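Local structure of putative transcriptional regulator protein, LacI family (Rhizobium etli, 3MIZ) at residues L192-D195 against D196-A200; I137-N140 against P141-G145; L162-D166 against L167-L171. The protein probably represses transcription by binding cis-regulatory DNA, as LacI-family regulators do, although only its periplasmic-binding-protein-like regulatory part is present in this construct. All coordinates share one frame; numbering follows the deposited sequence.

Interaction 1. Residues L192-D195 against D196-A200; sequences LKQD and DRPTA
Leu192 and Arg197 make the apolar part of this local contact, in the loop between helix 184-192 and strand 200-203. CG of Arg197 lies 4.1 Å from CD2 of Leu192, the two side chains meeting at a slant. With CG anti to the backbone N (chi1 -175°), the arginine runs past the leucine backbone, its CD 3.2 Å from Leu192 O. That carbonyl oxygen also sits at the edge of the guanidinium, near its plane, without a hydrogen bond to it. Leu221 touches both side chains. One residue further on, the side chains of Gln194 and Pro198 cross at about a right angle.

The polar link is backbone alone. Arg197 N donates to Asp195 O at 3.4 Å and 138°, a weak bond that bends the chain at Asp196 much as in an inverse gamma turn.

The two carboxylates lie apart, Asp195 OD2 6.7 Å from Asp196 OD2; Asp196 makes a long, weak ion pair with Arg133. With a single weak hydrogen bond across it, the contact rests largely on the Arg197 methylenes against Leu192, and the adjacent carboxylates would probably stay charged at this exposed site.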
loop_
_atom_site.group_PDB
_atom_site.type_symbol
_atom_site.label_atom_id
_atom_site.label_comp_id
_atom_site.label_asym_id
_atom_site.label_seq_id
_atom_site.Cartn_x
_atom_site.Cartn_y
_atom_site.Cartn_z
ATOM N N LEU A 192 13.379 18.697 16.598
ATOM C CA LEU A 192 12.400 19.526 17.294
ATOM C C LEU A 192 12.837 19.934 18.700
ATOM O O LEU A 192 12.235 20.821 19.315
ATOM C CB LEU A 192 11.063 18.788 17.356
ATOM C CG LEU A 192 10.332 18.667 16.013
ATOM C CD1 LEU A 192 9.223 17.614 16.095
ATOM C CD2 LEU A 192 9.763 20.029 15.633
ATOM N N LYS A 193 13.875 19.285 19.214
ATOM C CA LYS A 193 14.367 19.610 20.545
ATOM C C LYS A 193 15.488 20.636 20.474
ATOM O O LYS A 193 15.972 21.109 21.500
ATOM C CB LYS A 193 14.847 18.350 21.269
ATOM C CG LYS A 193 13.704 17.472 21.765
ATOM C CD LYS A 193 14.178 16.405 22.737
ATOM C CE LYS A 193 15.120 15.415 22.077
ATOM N NZ LYS A 193 15.505 14.319 23.014
ATOM N N GLN A 194 15.892 20.977 19.254
ATOM C CA GLN A 194 16.943 21.962 19.043
ATOM C C GLN A 194 16.517 23.275 19.687
ATOM O O GLN A 194 15.324 23.567 19.791
ATOM C CB GLN A 194 17.169 22.198 17.547
ATOM C CG GLN A 194 17.721 21.014 16.778
ATOM C CD GLN A 194 17.896 21.330 15.305
ATOM O OE1 GLN A 194 16.937 21.662 14.612
ATOM N NE2 GLN A 194 19.127 21.232 14.820
ATOM N N ASP A 195 17.495 24.065 20.117
ATOM C CA ASP A 195 17.207 25.352 20.738
ATOM C C ASP A 195 16.547 26.278 19.717
ATOM O O ASP A 195 15.622 27.016 20.046
ATOM C CB ASP A 195 18.498 25.967 21.283
ATOM C CG ASP A 195 19.076 25.162 22.439
ATOM O OD1 ASP A 195 18.405 25.065 23.492
ATOM O OD2 ASP A 195 20.196 24.624 22.294
ATOM N N ASP A 196 17.026 26.230 18.476
ATOM C CA ASP A 196 16.446 27.038 17.407
ATOM C C ASP A 196 15.563 26.122 16.558
ATOM O O ASP A 196 15.866 25.832 15.403
ATOM C CB ASP A 196 17.541 27.666 16.539
ATOM C CG ASP A 196 18.233 28.830 17.223
ATOM O OD1 ASP A 196 17.521 29.690 17.787
ATOM O OD2 ASP A 196 19.481 28.895 17.191
ATOM N N ARG A 197 14.468 25.679 17.166
ATOM C CA ARG A 197 13.490 24.774 16.561
ATOM C C ARG A 197 12.875 25.270 15.252
ATOM O O ARG A 197 12.399 26.398 15.174
ATOM C CB ARG A 197 12.376 24.523 17.587
ATOM C CG ARG A 197 11.315 23.514 17.200
ATOM C CD ARG A 197 10.402 23.231 18.388
ATOM N NE ARG A 197 9.540 24.364 18.722
ATOM C CZ ARG A 197 8.956 24.533 19.906
ATOM N NH1 ARG A 197 9.144 23.646 20.873
ATOM N NH2 ARG A 197 8.178 25.587 20.128
ATOM N N PRO A 198 12.892 24.438 14.194
ATOM C CA PRO A 198 12.282 24.928 12.951
ATOM C C PRO A 198 10.770 25.099 13.128
ATOM O O PRO A 198 10.153 24.401 13.936
ATOM C CB PRO A 198 12.643 23.841 11.929
ATOM C CG PRO A 198 12.833 22.611 12.770
ATOM C CD PRO A 198 13.562 23.145 13.980
ATOM N N THR A 199 10.183 26.034 12.383
ATOM C CA THR A 199 8.748 26.298 12.464
ATOM C C THR A 199 7.972 25.434 11.478
ATOM O O THR A 199 6.759 25.288 11.591
ATOM C CB THR A 199 8.429 27.793 12.180
ATOM O OG1 THR A 199 8.799 28.121 10.835
ATOM C CG2 THR A 199 9.204 28.692 13.138
ATOM N N ALA A 200 8.686 24.867 10.509
ATOM C CA ALA A 200 8.082 24.001 9.509
ATOM C C ALA A 200 9.045 22.858 9.213
ATOM O O ALA A 200 10.268 23.038 9.247
ATOM C CB ALA A 200 7.781 24.787 8.220
#

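Interaction 2. Residues I137-N140 against P141-G145; sequences IRLN and PILLG
Asn140 governs this turn through both its carbonyl oxygens. Its side-chain OD1 accepts from Ile142 N at 3.1 Å, a nearly straight bond (167°) that forms an Asx turn, and its backbone O accepts from Leu143 N at 3.0 Å, closing a type I beta turn from Asn140 to Leu143. Each donor stands above the plane of the carbonyl it meets. Placing CG anti to the backbone N (chi1 -162°) brings OD1 to Ile142 N, and the amide runs side by side with Ile142, whose CG2 is pressed to 3.0 Å from OD1. The other end of the amide is satisfied outside the turn: ND2 bonds to Glu180 and to the backbone O of Gly175, so a buried polar group is gripped at both ends. Pro141 N has no hydrogen to give.

The turn is the strand-to-helix connection of the beta-alpha-beta unit 134-138, 144-160, 167-174 in the periplasmic-binding-protein-like fold. Leu143, at the N-cap position, also touches Tyr80, which follows strand 73-78 of the other sheet; this is consistent with a place at the cleft between the lobes, where LacI relatives bind effector.

Packing contacts surround the bonds. Leu139 sets CD2 3.7 Å from Leu143 CD1, the two chains slanting past each other. Arg138 crosses Pro141 at about a right angle, its NH2 3.8 Å from Pro141 CG; the guanidinium also forms a long, weak ion pair with Glu147.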
loop_
_atom_site.group_PDB
_atom_site.type_symbol
_atom_site.label_atom_id
_atom_site.label_comp_id
_atom_site.label_asym_id
_atom_site.label_seq_id
_atom_site.Cartn_x
_atom_site.Cartn_y
_atom_site.Cartn_z
ATOM N N ILE A 137 13.504 16.217 6.435
ATOM C CA ILE A 137 13.977 14.890 6.791
ATOM C C ILE A 137 13.942 14.067 5.507
ATOM O O ILE A 137 12.876 13.809 4.926
ATOM C CB ILE A 137 13.119 14.272 7.908
ATOM C CG1 ILE A 137 13.124 15.205 9.127
ATOM C CG2 ILE A 137 13.694 12.937 8.327
ATOM C CD1 ILE A 137 12.389 14.651 10.333
ATOM N N ARG A 138 15.140 13.698 5.063
ATOM C CA ARG A 138 15.373 12.973 3.820
ATOM C C ARG A 138 14.903 11.538 3.658
ATOM O O ARG A 138 15.070 10.694 4.541
ATOM C CB ARG A 138 16.874 12.996 3.501
ATOM C CG ARG A 138 17.471 14.388 3.410
ATOM C CD ARG A 138 18.988 14.319 3.375
ATOM N NE ARG A 138 19.476 13.579 2.211
ATOM C CZ ARG A 138 20.761 13.314 1.988
ATOM N NH1 ARG A 138 21.680 13.725 2.850
ATOM N NH2 ARG A 138 21.128 12.662 0.893
ATOM N N LEU A 139 14.336 11.278 2.486
ATOM C CA LEU A 139 13.893 9.947 2.106
ATOM C C LEU A 139 15.189 9.226 1.708
ATOM O O LEU A 139 16.215 9.876 1.471
ATOM C CB LEU A 139 12.952 10.047 0.898
ATOM C CG LEU A 139 12.406 8.770 0.255
ATOM C CD1 LEU A 139 11.530 8.014 1.232
ATOM C CD2 LEU A 139 11.609 9.142 -0.989
ATOM N N ASN A 140 15.137 7.899 1.646
ATOM C CA ASN A 140 16.288 7.068 1.281
ATOM C C ASN A 140 17.108 7.692 0.149
ATOM O O ASN A 140 16.618 7.831 -0.967
ATOM C CB ASN A 140 15.811 5.680 0.844
ATOM C CG ASN A 140 16.927 4.647 0.865
ATOM O OD1 ASN A 140 18.090 4.965 0.610
ATOM N ND2 ASN A 140 16.574 3.406 1.158
ATOM N N PRO A 141 18.372 8.067 0.421
ATOM C CA PRO A 141 19.271 8.682 -0.570
ATOM C C PRO A 141 19.522 7.862 -1.836
ATOM O O PRO A 141 19.936 8.409 -2.863
ATOM C CB PRO A 141 20.558 8.911 0.219
ATOM C CG PRO A 141 20.077 9.099 1.609
ATOM C CD PRO A 141 19.012 8.029 1.747
ATOM N N ILE A 142 19.282 6.557 -1.770
ATOM C CA ILE A 142 19.486 5.706 -2.939
ATOM C C ILE A 142 18.441 6.037 -3.999
ATOM O O ILE A 142 18.643 5.805 -5.192
ATOM C CB ILE A 142 19.370 4.206 -2.574
ATOM C CG1 ILE A 142 19.750 3.348 -3.784
ATOM C CG2 ILE A 142 17.953 3.881 -2.142
ATOM C CD1 ILE A 142 19.755 1.848 -3.505
ATOM N N LEU A 143 17.321 6.588 -3.549
ATOM C CA LEU A 143 16.238 6.947 -4.441
ATOM C C LEU A 143 16.505 8.240 -5.190
ATOM O O LEU A 143 16.793 9.277 -4.584
ATOM C CB LEU A 143 14.932 7.072 -3.652
ATOM C CG LEU A 143 14.416 5.760 -3.053
ATOM C CD1 LEU A 143 13.136 6.007 -2.277
ATOM C CD2 LEU A 143 14.168 4.768 -4.181
ATOM N N LEU A 144 16.406 8.172 -6.511
ATOM C CA LEU A 144 16.622 9.342 -7.355
ATOM C C LEU A 144 15.642 10.447 -6.965
ATOM O O LEU A 144 16.022 11.609 -6.835
ATOM C CB LEU A 144 16.405 8.988 -8.829
ATOM C CG LEU A 144 16.443 10.209 -9.753
ATOM C CD1 LEU A 144 17.863 10.774 -9.794
ATOM C CD2 LEU A 144 15.970 9.828 -11.149
ATOM N N GLY A 145 14.381 10.071 -6.797
ATOM C CA GLY A 145 13.362 11.037 -6.423
ATOM C C GLY A 145 13.694 11.766 -5.136
ATOM O O GLY A 145 13.497 12.979 -5.035
#

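Interaction 3. Residues L162-D166 against L167-L171; sequences LTEND and LSISL
Leu162 opens the contact by setting its CD1 4.3 Å from CD1 of Leu167, while Thr157 of helix 144-160 touches both leucines. Thr163 follows, tied down from its own segment: its N points almost straight (175°) at Asp166 OD2, 3.0 Å away, reaching the oxygen from above the carboxylate plane. The carbonyl of Thr163 receives Asp166 N, and its O also meets CD2 of Leu167 at 2.9 Å, a tight fit, the leucine's chi2 (-29°) lying away from a staggered value. Glu164 contributes backbone and side chain alike. Its O accepts from Leu167 N at 3.2 Å and 150°, with the donor well above the carbonyl plane. The side chain, bent at chi2, crosses Leu167 and Ile169 at about right angles, so that OE1 lies 3.2 Å from Leu167 CD2 and 3.7 Å from Ile169 CD1; OE2 is engaged by a salt bridge to Arg154. An alanine in place of Leu167 is likely to open a gap beside Leu162 and Thr157 and leave the Glu164 side chain less closely packed. Asp166 ends the segment. Its O takes a hydrogen bond from a water 3.1 Å away, and the same water donates to Ser168 OG at 2.8 Å, bridging the turn to the strand; Gln194 probably bonds to that hydroxyl too. The arrangement is the helix-to-strand loop of a beta-alpha-beta unit: it carries the chain from helix 144-160 into strand 167-174 of this alpha/beta lobe.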
loop_
_atom_site.group_PDB
_atom_site.type_symbol
_atom_site.label_atom_id
_atom_site.label_comp_id
_atom_site.label_asym_id
_atom_site.label_seq_id
_atom_site.Cartn_x
_atom_site.Cartn_y
_atom_site.Cartn_z
ATOM N N LEU A 162 17.175 32.354 2.175
ATOM C CA LEU A 162 17.587 31.622 3.366
ATOM C C LEU A 162 18.955 30.995 3.151
ATOM O O LEU A 162 19.343 30.704 2.020
ATOM C CB LEU A 162 16.576 30.525 3.709
ATOM C CG LEU A 162 15.134 30.954 3.992
ATOM C CD1 LEU A 162 14.326 29.737 4.414
ATOM C CD2 LEU A 162 15.107 32.017 5.087
ATOM N N THR A 163 19.681 30.787 4.242
ATOM C CA THR A 163 21.004 30.189 4.162
ATOM C C THR A 163 20.965 28.801 4.771
ATOM O O THR A 163 20.070 28.484 5.553
ATOM C CB THR A 163 22.052 31.015 4.934
ATOM O OG1 THR A 163 21.830 30.869 6.343
ATOM C CG2 THR A 163 21.951 32.489 4.558
ATOM N N GLU A 164 21.946 27.979 4.418
ATOM C CA GLU A 164 22.021 26.624 4.936
ATOM C C GLU A 164 21.876 26.650 6.456
ATOM O O GLU A 164 21.434 25.676 7.068
ATOM C CB GLU A 164 23.361 25.989 4.547
ATOM C CG GLU A 164 23.360 24.468 4.566
ATOM C CD GLU A 164 22.375 23.880 3.570
ATOM O OE1 GLU A 164 21.152 23.983 3.803
ATOM O OE2 GLU A 164 22.824 23.326 2.545
ATOM N N ASN A 165 22.230 27.783 7.054
ATOM C CA ASN A 165 22.163 27.951 8.503
ATOM C C ASN A 165 20.730 28.058 9.042
ATOM O O ASN A 165 20.495 27.874 10.239
ATOM C CB ASN A 165 22.965 29.189 8.910
ATOM C CG ASN A 165 23.255 29.233 10.393
ATOM O OD1 ASN A 165 22.366 29.483 11.206
ATOM N ND2 ASN A 165 24.507 28.979 10.755
ATOM N N ASP A 166 19.778 28.363 8.164
ATOM C CA ASP A 166 18.382 28.475 8.574
ATOM C C ASP A 166 17.683 27.132 8.406
ATOM O O ASP A 166 16.540 26.953 8.840
ATOM C CB ASP A 166 17.646 29.521 7.735
ATOM C CG ASP A 166 18.264 30.899 7.846
ATOM O OD1 ASP A 166 18.578 31.319 8.981
ATOM O OD2 ASP A 166 18.424 31.560 6.797
ATOM N N LEU A 167 18.374 26.187 7.777
ATOM C CA LEU A 167 17.797 24.873 7.541
ATOM C C LEU A 167 18.272 23.794 8.509
ATOM O O LEU A 167 19.353 23.881 9.094
ATOM C CB LEU A 167 18.093 24.410 6.108
ATOM C CG LEU A 167 17.670 25.211 4.867
ATOM C CD1 LEU A 167 16.409 26.023 5.141
ATOM C CD2 LEU A 167 18.796 26.116 4.449
ATOM N N SER A 168 17.432 22.778 8.676
ATOM C CA SER A 168 17.735 21.629 9.517
ATOM C C SER A 168 17.489 20.427 8.614
ATOM O O SER A 168 16.349 19.999 8.447
ATOM C CB SER A 168 16.801 21.553 10.729
ATOM O OG SER A 168 17.180 22.456 11.752
ATOM N N ILE A 169 18.557 19.897 8.025
ATOM C CA ILE A 169 18.436 18.758 7.127
ATOM C C ILE A 169 19.009 17.512 7.782
ATOM O O ILE A 169 20.114 17.532 8.315
ATOM C CB ILE A 169 19.164 19.033 5.791
ATOM C CG1 ILE A 169 18.628 20.329 5.181
ATOM C CG2 ILE A 169 18.945 17.864 4.823
ATOM C CD1 ILE A 169 19.324 20.776 3.907
ATOM N N SER A 170 18.246 16.427 7.754
ATOM C CA SER A 170 18.696 15.180 8.362
ATOM C C SER A 170 18.213 13.971 7.582
ATOM O O SER A 170 17.176 14.022 6.926
ATOM C CB SER A 170 18.161 15.069 9.795
ATOM O OG SER A 170 18.451 16.234 10.559
ATOM N N LEU A 171 18.975 12.883 7.646
ATOM C CA LEU A 171 18.565 11.649 6.994
ATOM C C LEU A 171 17.541 11.024 7.926
ATOM O O LEU A 171 17.624 11.190 9.146
ATOM C CB LEU A 171 19.743 10.680 6.845
ATOM C CG LEU A 171 20.798 10.992 5.789
ATOM C CD1 LEU A 171 21.959 10.008 5.926
ATOM C CD2 LEU A 171 20.172 10.904 4.411
HETATM O O HOH W 1 15.971 24.896 11.095
#

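All three contacts belong to one lobe and follow the chain in the order 2, 3, 1. Interactions 2 and 3 bracket helix 144-160, their centres about 16 Å apart, and meet again through neighbouring strands: Arg138 N is 2.8 Å from Ser170 O, a probable hydrogen bond, and Pro141 CG packs 3.3 Å from Leu171 CD2. Interactions 1 and 3 are neighbours, centres about 11 Å apart, where Gln194 probably bonds to the Ser168 hydroxyl. Interactions 1 and 2 do not touch, their centres about 22 Å apart. Interaction 2 lies about 10 Å from the chain's centre and reaches Tyr80 beyond its own sheet; the centres of interactions 1 and 3 lie about 28 and 23 Å from it.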